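Local coordinates for 4-hydroxybenzoyl-CoA Thioesterase (Pseudomonas sp. CBS3, PDB 1LO8), which hydrolyses 4-hydroxybenzoyl-CoA to 4-hydroxybenzoate and coenzyme A, the last step in converting 4-chlorobenzoate to 4-hydroxybenzoate, at residues K90-R95 with E115-A120; Q9-G14 with C70-D75. All coordinates share one frame; numbering follows the deposited sequence.

Contact 1: K90-R95 with E115-A120. With 4CA (4-hydroxybenzyl coenzyme A), chain B.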
loop_
_atom_site.group_PDB
_atom_site.type_symbol
_atom_site.label_atom_id
_atom_site.label_comp_id
_atom_site.label_asym_id
_atom_site.label_seq_id
_atom_site.Cartn_x
_atom_site.Cartn_y
_atom_site.Cartn_z
ATOM N N LYS A 90 2.810 -0.976 30.669
ATOM C CA LYS A 90 3.667 -0.700 29.529
ATOM C C LYS A 90 2.879 -0.673 28.231
ATOM O O LYS A 90 3.434 -0.642 27.153
ATOM C CB LYS A 90 4.749 -1.748 29.405
ATOM C CG LYS A 90 5.724 -1.784 30.582
ATOM C CD LYS A 90 6.797 -2.828 30.325
ATOM C CE LYS A 90 8.008 -2.713 31.227
ATOM N NZ LYS A 90 9.088 -3.631 30.832
ATOM N N SER A 91 1.563 -0.695 28.328
ATOM C CA SER A 91 0.739 -0.711 27.142
ATOM C C SER A 91 -0.419 0.221 27.307
ATOM O O SER A 91 -0.628 0.822 28.358
ATOM C CB SER A 91 0.235 -2.111 26.878
ATOM O OG SER A 91 -0.231 -2.675 28.077
ATOM N N PHE A 92 -1.184 0.350 26.263
ATOM C CA PHE A 92 -2.329 1.201 26.327
ATOM C C PHE A 92 -3.312 0.770 25.258
ATOM O O PHE A 92 -2.912 0.240 24.219
ATOM C CB PHE A 92 -1.949 2.676 26.255
ATOM C CG PHE A 92 -1.335 3.099 24.946
ATOM C CD1 PHE A 92 0.049 3.047 24.802
ATOM C CD2 PHE A 92 -2.108 3.536 23.868
ATOM C CE1 PHE A 92 0.648 3.426 23.603
ATOM C CE2 PHE A 92 -1.531 3.941 22.654
ATOM C CZ PHE A 92 -0.137 3.879 22.537
ATOM N N VAL A 93 -4.573 0.939 25.537
ATOM C CA VAL A 93 -5.580 0.540 24.597
ATOM C C VAL A 93 -6.124 1.751 23.907
ATOM O O VAL A 93 -6.730 2.593 24.557
ATOM C CB VAL A 93 -6.732 -0.218 25.270
ATOM C CG1 VAL A 93 -7.631 -0.871 24.196
ATOM C CG2 VAL A 93 -6.196 -1.302 26.217
ATOM N N GLN A 94 -5.897 1.818 22.597
ATOM C CA GLN A 94 -6.416 2.897 21.810
ATOM C C GLN A 94 -7.607 2.377 21.047
ATOM O O GLN A 94 -7.490 1.385 20.334
ATOM C CB GLN A 94 -5.405 3.317 20.755
ATOM C CG GLN A 94 -5.528 4.784 20.326
ATOM C CD GLN A 94 -4.233 5.328 19.730
ATOM O OE1 GLN A 94 -3.412 4.549 19.266
ATOM N NE2 GLN A 94 -4.053 6.636 19.717
ATOM N N ARG A 95 -8.712 3.086 21.198
ATOM C CA ARG A 95 -9.962 2.748 20.562
ATOM C C ARG A 95 -10.291 3.676 19.398
ATOM O O ARG A 95 -10.129 4.902 19.487
ATOM C CB ARG A 95 -11.068 2.848 21.590
ATOM C CG ARG A 95 -12.434 2.856 20.923
ATOM C CD ARG A 95 -13.459 2.351 21.913
ATOM N NE ARG A 95 -13.194 0.950 22.199
ATOM C CZ ARG A 95 -13.910 0.236 23.058
ATOM N NH1 ARG A 95 -14.925 0.755 23.734
ATOM N NH2 ARG A 95 -13.620 -1.035 23.256
ATOM N N GLU A 115 -6.982 -1.043 19.554
ATOM C CA GLU A 115 -5.597 -1.350 19.336
ATOM C C GLU A 115 -4.845 -1.304 20.627
ATOM O O GLU A 115 -4.961 -0.314 21.320
ATOM C CB GLU A 115 -4.877 -0.369 18.373
ATOM C CG GLU A 115 -5.437 -0.459 16.919
ATOM C CD GLU A 115 -4.704 0.486 16.032
ATOM O OE1 GLU A 115 -4.193 1.488 16.468
ATOM O OE2 GLU A 115 -4.733 0.153 14.764
ATOM N N ILE A 116 -4.068 -2.337 20.904
ATOM C CA ILE A 116 -3.213 -2.362 22.065
ATOM C C ILE A 116 -1.827 -2.078 21.546
ATOM O O ILE A 116 -1.312 -2.820 20.723
ATOM C CB ILE A 116 -3.292 -3.658 22.864
ATOM C CG1 ILE A 116 -4.716 -3.895 23.269
ATOM C CG2 ILE A 116 -2.413 -3.623 24.114
ATOM C CD1 ILE A 116 -4.783 -5.035 24.289
ATOM N N ARG A 117 -1.249 -0.965 22.007
ATOM C CA ARG A 117 0.058 -0.540 21.571
ATOM C C ARG A 117 0.945 -0.247 22.758
ATOM O O ARG A 117 0.501 -0.206 23.891
ATOM C CB ARG A 117 -0.038 0.739 20.703
ATOM C CG ARG A 117 -0.845 0.639 19.395
ATOM C CD ARG A 117 -1.074 2.006 18.803
ATOM N NE ARG A 117 -1.768 1.957 17.509
ATOM C CZ ARG A 117 -1.125 1.985 16.347
ATOM N NH1 ARG A 117 0.212 2.030 16.222
ATOM N NH2 ARG A 117 -1.839 1.973 15.247
ATOM N N VAL A 118 2.219 -0.043 22.488
ATOM C CA VAL A 118 3.169 0.315 23.545
ATOM C C VAL A 118 4.137 1.374 23.009
ATOM O O VAL A 118 4.359 1.484 21.781
ATOM C CB VAL A 118 4.034 -0.880 23.951
ATOM C CG1 VAL A 118 3.259 -2.114 24.317
ATOM C CG2 VAL A 118 4.953 -1.239 22.781
ATOM N N PHE A 119 4.757 2.123 23.937
ATOM C CA PHE A 119 5.790 3.081 23.562
ATOM C C PHE A 119 7.032 2.232 23.470
ATOM O O PHE A 119 7.211 1.436 24.365
ATOM C CB PHE A 119 5.989 4.150 24.603
ATOM C CG PHE A 119 4.934 5.181 24.399
ATOM C CD1 PHE A 119 5.085 6.184 23.442
ATOM C CD2 PHE A 119 3.756 5.140 25.138
ATOM C CE1 PHE A 119 4.092 7.139 23.228
ATOM C CE2 PHE A 119 2.749 6.085 24.919
ATOM C CZ PHE A 119 2.915 7.092 23.968
ATOM N N ALA A 120 7.816 2.326 22.388
ATOM C CA ALA A 120 8.959 1.458 22.271
ATOM C C ALA A 120 10.229 2.128 21.851
ATOM O O ALA A 120 10.295 3.161 21.203
ATOM C CB ALA A 120 8.755 0.365 21.241
HETATM N N1A 4CA B . -2.113 -8.203 24.080
HETATM C C2A 4CA B . -2.211 -7.202 25.018
HETATM N N3A 4CA B . -1.265 -6.508 25.571
HETATM C C4A 4CA B . -0.065 -6.883 25.108
HETATM C C5A 4CA B . 0.195 -7.880 24.193
HETATM C C6A 4CA B . -0.906 -8.567 23.629
HETATM N N6A 4CA B . -0.829 -9.528 22.722
HETATM N N7A 4CA B . 1.568 -8.001 23.973
HETATM C C8A 4CA B . 2.112 -7.072 24.778
HETATM N N9A 4CA B . 1.166 -6.424 25.507
HETATM C C1D 4CA B . 1.406 -5.528 26.603
HETATM C C2D 4CA B . 2.222 -6.392 27.533
HETATM O O2D 4CA B . 1.404 -7.099 28.466
HETATM C C3D 4CA B . 2.958 -5.385 28.346
HETATM O O3D 4CA B . 2.121 -4.976 29.402
HETATM P P3D 4CA B . 2.007 -4.335 30.753
HETATM O O7A 4CA B . 1.210 -5.282 31.618
HETATM O O8A 4CA B . 3.402 -4.083 31.284
HETATM O O9A 4CA B . 1.280 -3.024 30.651
HETATM C C4D 4CA B . 3.255 -4.320 27.326
HETATM O O4D 4CA B . 2.329 -4.592 26.207
HETATM C C5D 4CA B . 4.710 -4.468 26.927
HETATM O O5D 4CA B . 4.908 -5.832 26.509
HETATM P P1A 4CA B . 6.107 -6.578 27.177
HETATM O O1A 4CA B . 5.940 -8.026 26.870
HETATM O O2A 4CA B . 5.954 -6.326 28.631
HETATM O O3A 4CA B . 7.461 -6.024 26.688
HETATM P P2A 4CA B . 8.445 -6.450 25.456
HETATM O O4A 4CA B . 9.423 -5.338 25.275
HETATM O O5A 4CA B . 9.174 -7.672 25.863
HETATM O O6A 4CA B . 7.647 -6.774 24.061
HETATM C CBP 4CA B . 7.320 -5.609 22.016
HETATM C CCP 4CA B . 7.093 -5.584 23.523
HETATM C CDP 4CA B . 8.817 -5.458 21.653
HETATM C CEP 4CA B . 6.460 -4.540 21.336
HETATM C CAP 4CA B . 6.960 -6.985 21.456
HETATM O OAP 4CA B . 5.549 -7.227 21.654
HETATM C C9P 4CA B . 6.925 -6.920 19.914
HETATM O O9P 4CA B . 7.923 -6.740 19.209
HETATM N N8P 4CA B . 5.646 -7.061 19.259
HETATM C C7P 4CA B . 5.795 -6.859 17.813
HETATM C C6P 4CA B . 5.450 -5.415 17.471
HETATM C C5P 4CA B . 5.245 -5.272 15.945
HETATM O O5P 4CA B . 6.063 -5.601 15.117
HETATM N N4P 4CA B . 3.945 -4.821 15.514
HETATM C C3P 4CA B . 3.853 -4.709 14.057
HETATM C C2P 4CA B . 4.437 -3.381 13.564
HETATM S S1P 4CA B . 3.771 -1.842 14.236
HETATM C C1B 4CA B . 4.479 -0.554 13.284
HETATM C C2B 4CA B . 4.456 0.747 13.937
HETATM C C3B 4CA B . 5.612 1.192 14.616
HETATM C C4B 4CA B . 5.610 2.455 15.242
HETATM C C5B 4CA B . 4.458 3.271 15.165
HETATM O O2B 4CA B . 4.493 4.566 15.642
HETATM C C6B 4CA B . 3.281 2.789 14.526
HETATM C C7B 4CA B . 3.297 1.550 13.851
HETATM O O HOH W 1 4.584 1.735 26.502
#
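Q94 and E115 pair through two short backbone bonds, Q94 O to E115 N at 2.6 Å and Q94 N to E115 O at 2.7 Å. Two residues along, F92 and R117 repeat the exchange, so Q94-E115 and F92-R117 are hydrogen-bonded pairs of an antiparallel ladder and V93-I116 the non-hydrogen-bonded pair between them. Beyond the ladder, one water accepts the amide of F119 and also lies in bonding range of K90 O, bridging the two.

On the face that carries F92, Q94, E115 and R117, the guanidinium of R117 grips E115 OE1 side-on: R117 NE, at 2.7 Å, and NH2 both reach this one oxygen from the same face of the carboxylate, above its plane. H96 also bonds this oxygen. NH2 also salt-bridges D32, and NH1 donates to the carbonyl of T59, so this buried guanidinium has several polar partners, two of them acids. Q94 OE1, itself bonded to S35, lies 3.5 Å from R117 CD.

At the loop end, K90 N and S91 OG both donate to phosphate oxygen O9A of the bound 4-hydroxybenzyl coenzyme A, K90 N at 2.6 Å. I116 CG2 comes within 3.4 Å of the adenine N3A.

The F92 ring, swung between backbone N and carbonyl carbon (chi1 65°), spreads over R117, its CZ 3.6 Å from R117 CB, and its CE1 meets F119 CE2.

This is a hairpin in the middle of the hot-dog sheet: strand 77-87 flanks 92-101, strand 56-68 flanks 107-123, and helix 25-41 packs on the F92-Q94 face through S35, Y38 and F39.

Contact 2: Q9-G14 with C70-D75. With 4CA (4-hydroxybenzyl coenzyme A), chain C.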
loop_
_atom_site.group_PDB
_atom_site.type_symbol
_atom_site.label_atom_id
_atom_site.label_comp_id
_atom_site.label_asym_id
_atom_site.label_seq_id
_atom_site.Cartn_x
_atom_site.Cartn_y
_atom_site.Cartn_z
ATOM N N GLN A 9 -10.900 11.129 6.486
ATOM C CA GLN A 9 -10.082 10.448 5.556
ATOM C C GLN A 9 -10.933 10.184 4.361
ATOM O O GLN A 9 -12.005 9.630 4.524
ATOM C CB GLN A 9 -9.626 9.125 6.202
ATOM C CG GLN A 9 -8.853 8.275 5.207
ATOM C CD GLN A 9 -7.601 9.038 4.940
ATOM O OE1 GLN A 9 -6.973 9.469 5.930
ATOM N NE2 GLN A 9 -7.334 9.276 3.639
ATOM N N ARG A 10 -10.465 10.629 3.182
ATOM C CA ARG A 10 -11.194 10.407 1.948
ATOM C C ARG A 10 -10.742 9.118 1.276
ATOM O O ARG A 10 -9.541 8.853 1.180
ATOM C CB ARG A 10 -11.081 11.596 1.003
ATOM C CG ARG A 10 -11.970 11.344 -0.184
ATOM C CD ARG A 10 -12.370 12.559 -1.029
ATOM N NE ARG A 10 -11.762 13.908 -1.106
ATOM C CZ ARG A 10 -10.898 14.344 -2.042
ATOM N NH1 ARG A 10 -10.379 13.495 -2.964
ATOM N NH2 ARG A 10 -10.554 15.652 -2.026
ATOM N N ILE A 11 -11.693 8.301 0.878
ATOM C CA ILE A 11 -11.341 7.048 0.274
ATOM C C ILE A 11 -11.081 7.292 -1.191
ATOM O O ILE A 11 -11.888 7.916 -1.859
ATOM C CB ILE A 11 -12.459 6.038 0.447
ATOM C CG1 ILE A 11 -12.875 5.944 1.927
ATOM C CG2 ILE A 11 -12.038 4.689 -0.147
ATOM C CD1 ILE A 11 -14.156 5.126 2.177
ATOM N N GLU A 12 -9.973 6.762 -1.689
ATOM C CA GLU A 12 -9.591 6.899 -3.097
ATOM C C GLU A 12 -9.889 5.629 -3.899
ATOM O O GLU A 12 -10.084 4.566 -3.343
ATOM C CB GLU A 12 -8.126 7.317 -3.287
ATOM C CG GLU A 12 -7.830 8.730 -2.703
ATOM C CD GLU A 12 -8.664 9.781 -3.369
ATOM O OE1 GLU A 12 -9.296 9.588 -4.399
ATOM O OE2 GLU A 12 -8.646 10.915 -2.709
ATOM N N PHE A 13 -9.944 5.750 -5.214
ATOM C CA PHE A 13 -10.255 4.627 -6.064
ATOM C C PHE A 13 -9.278 3.493 -5.842
ATOM O O PHE A 13 -9.647 2.344 -5.796
ATOM C CB PHE A 13 -10.082 5.147 -7.472
ATOM C CG PHE A 13 -10.255 4.162 -8.596
ATOM C CD1 PHE A 13 -11.538 3.835 -9.018
ATOM C CD2 PHE A 13 -9.161 3.610 -9.265
ATOM C CE1 PHE A 13 -11.721 2.958 -10.083
ATOM C CE2 PHE A 13 -9.324 2.712 -10.318
ATOM C CZ PHE A 13 -10.618 2.398 -10.720
ATOM N N GLY A 14 -8.018 3.848 -5.677
ATOM C CA GLY A 14 -6.985 2.836 -5.464
ATOM C C GLY A 14 -7.058 2.130 -4.109
ATOM O O GLY A 14 -6.424 1.090 -3.877
ATOM N N CYS A 70 -19.970 -2.146 7.992
ATOM C CA CYS A 70 -20.608 -1.941 6.698
ATOM C C CYS A 70 -19.512 -1.622 5.714
ATOM O O CYS A 70 -18.409 -1.316 6.134
ATOM C CB CYS A 70 -21.715 -0.861 6.618
ATOM S SG CYS A 70 -21.105 0.832 6.772
ATOM N N THR A 71 -19.819 -1.622 4.422
ATOM C CA THR A 71 -18.769 -1.304 3.444
ATOM C C THR A 71 -18.619 0.191 3.189
ATOM O O THR A 71 -19.461 1.023 3.506
ATOM C CB THR A 71 -19.077 -1.968 2.110
ATOM O OG1 THR A 71 -20.194 -1.298 1.570
ATOM C CG2 THR A 71 -19.423 -3.459 2.231
ATOM N N ALA A 72 -17.491 0.556 2.606
ATOM C CA ALA A 72 -17.227 1.929 2.242
ATOM C C ALA A 72 -16.550 1.883 0.876
ATOM O O ALA A 72 -15.995 0.863 0.537
ATOM C CB ALA A 72 -16.399 2.710 3.256
ATOM N N SER A 73 -16.569 2.963 0.104
ATOM C CA SER A 73 -15.964 2.998 -1.247
ATOM C C SER A 73 -15.387 4.336 -1.587
ATOM O O SER A 73 -15.496 5.290 -0.838
ATOM C CB SER A 73 -16.966 2.630 -2.323
ATOM O OG SER A 73 -16.304 2.141 -3.466
ATOM N N TYR A 74 -14.734 4.410 -2.719
ATOM C CA TYR A 74 -14.121 5.651 -3.158
ATOM C C TYR A 74 -15.120 6.784 -3.227
ATOM O O TYR A 74 -16.258 6.655 -3.685
ATOM C CB TYR A 74 -13.218 5.523 -4.407
ATOM C CG TYR A 74 -13.969 5.177 -5.672
ATOM C CD1 TYR A 74 -14.232 3.866 -6.059
ATOM C CD2 TYR A 74 -14.377 6.214 -6.507
ATOM C CE1 TYR A 74 -14.906 3.580 -7.244
ATOM C CE2 TYR A 74 -15.044 5.952 -7.694
ATOM C CZ TYR A 74 -15.292 4.641 -8.063
ATOM O OH TYR A 74 -15.981 4.477 -9.208
ATOM N N ASP A 75 -14.629 7.893 -2.726
ATOM C CA ASP A 75 -15.392 9.116 -2.593
ATOM C C ASP A 75 -16.044 9.223 -1.193
ATOM O O ASP A 75 -16.221 10.312 -0.656
ATOM C CB ASP A 75 -16.350 9.434 -3.763
ATOM C CG ASP A 75 -15.619 10.061 -4.911
ATOM O OD1 ASP A 75 -14.623 10.757 -4.734
ATOM O OD2 ASP A 75 -16.130 9.728 -6.078
HETATM N N1A 4CA C . -18.140 -10.908 14.268
HETATM C C2A 4CA C . -18.381 -12.229 13.973
HETATM N N3A 4CA C . -19.124 -12.733 13.037
HETATM C C4A 4CA C . -19.695 -11.763 12.309
HETATM C C5A 4CA C . -19.571 -10.404 12.497
HETATM C C6A 4CA C . -18.719 -9.952 13.532
HETATM N N6A 4CA C . -18.472 -8.685 13.825
HETATM N N7A 4CA C . -20.332 -9.706 11.558
HETATM C C8A 4CA C . -20.914 -10.671 10.824
HETATM N N9A 4CA C . -20.594 -11.910 11.282
HETATM C C1D 4CA C . -21.195 -13.146 10.871
HETATM C C2D 4CA C . -22.655 -12.889 11.157
HETATM O O2D 4CA C . -23.024 -13.303 12.474
HETATM C C3D 4CA C . -23.337 -13.845 10.243
HETATM O O3D 4CA C . -23.395 -15.100 10.882
HETATM P P3D 4CA C . -24.037 -16.453 10.960
HETATM O O7A 4CA C . -24.455 -16.654 12.398
HETATM O O8A 4CA C . -25.202 -16.489 9.995
HETATM O O9A 4CA C . -23.052 -17.521 10.575
HETATM C C4D 4CA C . -22.453 -13.796 9.027
HETATM O O4D 4CA C . -21.186 -13.202 9.498
HETATM C C5D 4CA C . -23.152 -12.935 7.994
HETATM O O5D 4CA C . -23.459 -11.674 8.617
HETATM P P1A 4CA C . -24.939 -11.193 8.482
HETATM O O1A 4CA C . -25.120 -10.073 9.447
HETATM O O2A 4CA C . -25.760 -12.364 8.873
HETATM O O3A 4CA C . -25.268 -10.780 7.033
HETATM P P2A 4CA C . -25.188 -9.350 6.248
HETATM O O4A 4CA C . -25.301 -9.645 4.791
HETATM O O5A 4CA C . -26.353 -8.540 6.668
HETATM O O6A 4CA C . -23.829 -8.496 6.581
HETATM C CBP 4CA C . -21.806 -8.060 5.413
HETATM C CCP 4CA C . -22.695 -9.139 6.020
HETATM C CDP 4CA C . -22.453 -7.409 4.166
HETATM C CEP 4CA C . -20.421 -8.635 5.100
HETATM C CAP 4CA C . -21.664 -6.890 6.386
HETATM O OAP 4CA C . -20.989 -7.343 7.581
HETATM C C9P 4CA C . -20.552 -5.940 5.891
HETATM O O9P 4CA C . -20.637 -5.257 4.865
HETATM N N8P 4CA C . -19.337 -5.858 6.665
HETATM C C7P 4CA C . -18.362 -5.000 5.983
HETATM C C6P 4CA C . -17.409 -5.870 5.173
HETATM C C5P 4CA C . -16.174 -5.041 4.749
HETATM O O5P 4CA C . -16.234 -3.996 4.142
HETATM N N4P 4CA C . -14.895 -5.512 5.220
HETATM C C3P 4CA C . -13.790 -4.668 4.760
HETATM C C2P 4CA C . -13.363 -5.041 3.336
HETATM S S1P 4CA C . -12.874 -6.749 3.001
HETATM C C1B 4CA C . -12.221 -6.752 1.376
HETATM C C2B 4CA C . -12.210 -8.063 0.745
HETATM C C3B 4CA C . -13.260 -8.409 -0.135
HETATM C C4B 4CA C . -13.256 -9.670 -0.764
HETATM C C5B 4CA C . -12.190 -10.568 -0.524
HETATM O O2B 4CA C . -12.097 -11.740 -1.245
HETATM C C6B 4CA C . -11.168 -10.231 0.408
HETATM C C7B 4CA C . -11.138 -8.949 0.996
#
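I11 O accepts the amide of D75 at 2.9 Å, a bond straight at the hydrogen (179°) although the donor sits tilted from the carbonyl plane, and it joins two segments whose directions lie 91° apart. Y74 CA adds a CA-H...O contact to the same oxygen.

The I11 side chain points into the 70-75 loop. Its CD1 touches both S73 O, 3.3 Å away, and A72 CB, 3.5 Å away, the latter tighter than usual for two carbons. Y74 tucks its CB against the E12-F13 peptide, 3.4 Å from F13 N. With CG between its backbone N and carbonyl carbon (chi1 67°), the Y74 ring runs alongside F13, pointing the same way. The two rings make a T-shaped pair, the edge of F13 toward the face of Y74, with F13 CD1 3.8 Å from Y74 CE1 and offset toward the rim.

P18 of the fourth subunit packs on both rings, and F13 touches another bound coenzyme A ligand. R48 of the third subunit makes a cation-pi contact with Y74 and bonds Y74 O. Replacing Y74 by an alanine would probably leave the edge of F13 without its facing ring and R48 of that subunit without its aromatic partner.

R10 NH1 bridges to E12 OE2 at 3.1 Å. E12 OE1 and D75 OD1, 5.5 Å apart, both salt-bridge R36 of the third subunit, which probably offsets their repulsion. One backbone hydrogen bond and the packing of I11 thus join the two segments, while the Y74 ring and the carboxylates of E12 and D75 engage R48 and R36 of the third subunit and F13 lies beside a bound ligand: the contact belongs to a subunit interface next to a ligand site.

In the fold
Following the chain, residues 9-14 leave strand 4-10, and contact 2 waits through helices 25-41 and 47-53 and strand 56-68 before the 70-75 loop closes it, 55 residues on. Strand 77-87 then leads to residues 90-95, and contact 1 closes the shorter hairpin loop at 115-120 after 19 residues. The two are in series and neither nest nor cross. Their centres lie about 27 Å apart, on opposite sides of the chain's centre, yet both reach one sheet. A ligand links the two kinds of contact across subunits: the one beside C70 and T71 is hydrogen-bonded by K90 and S91 of the second subunit.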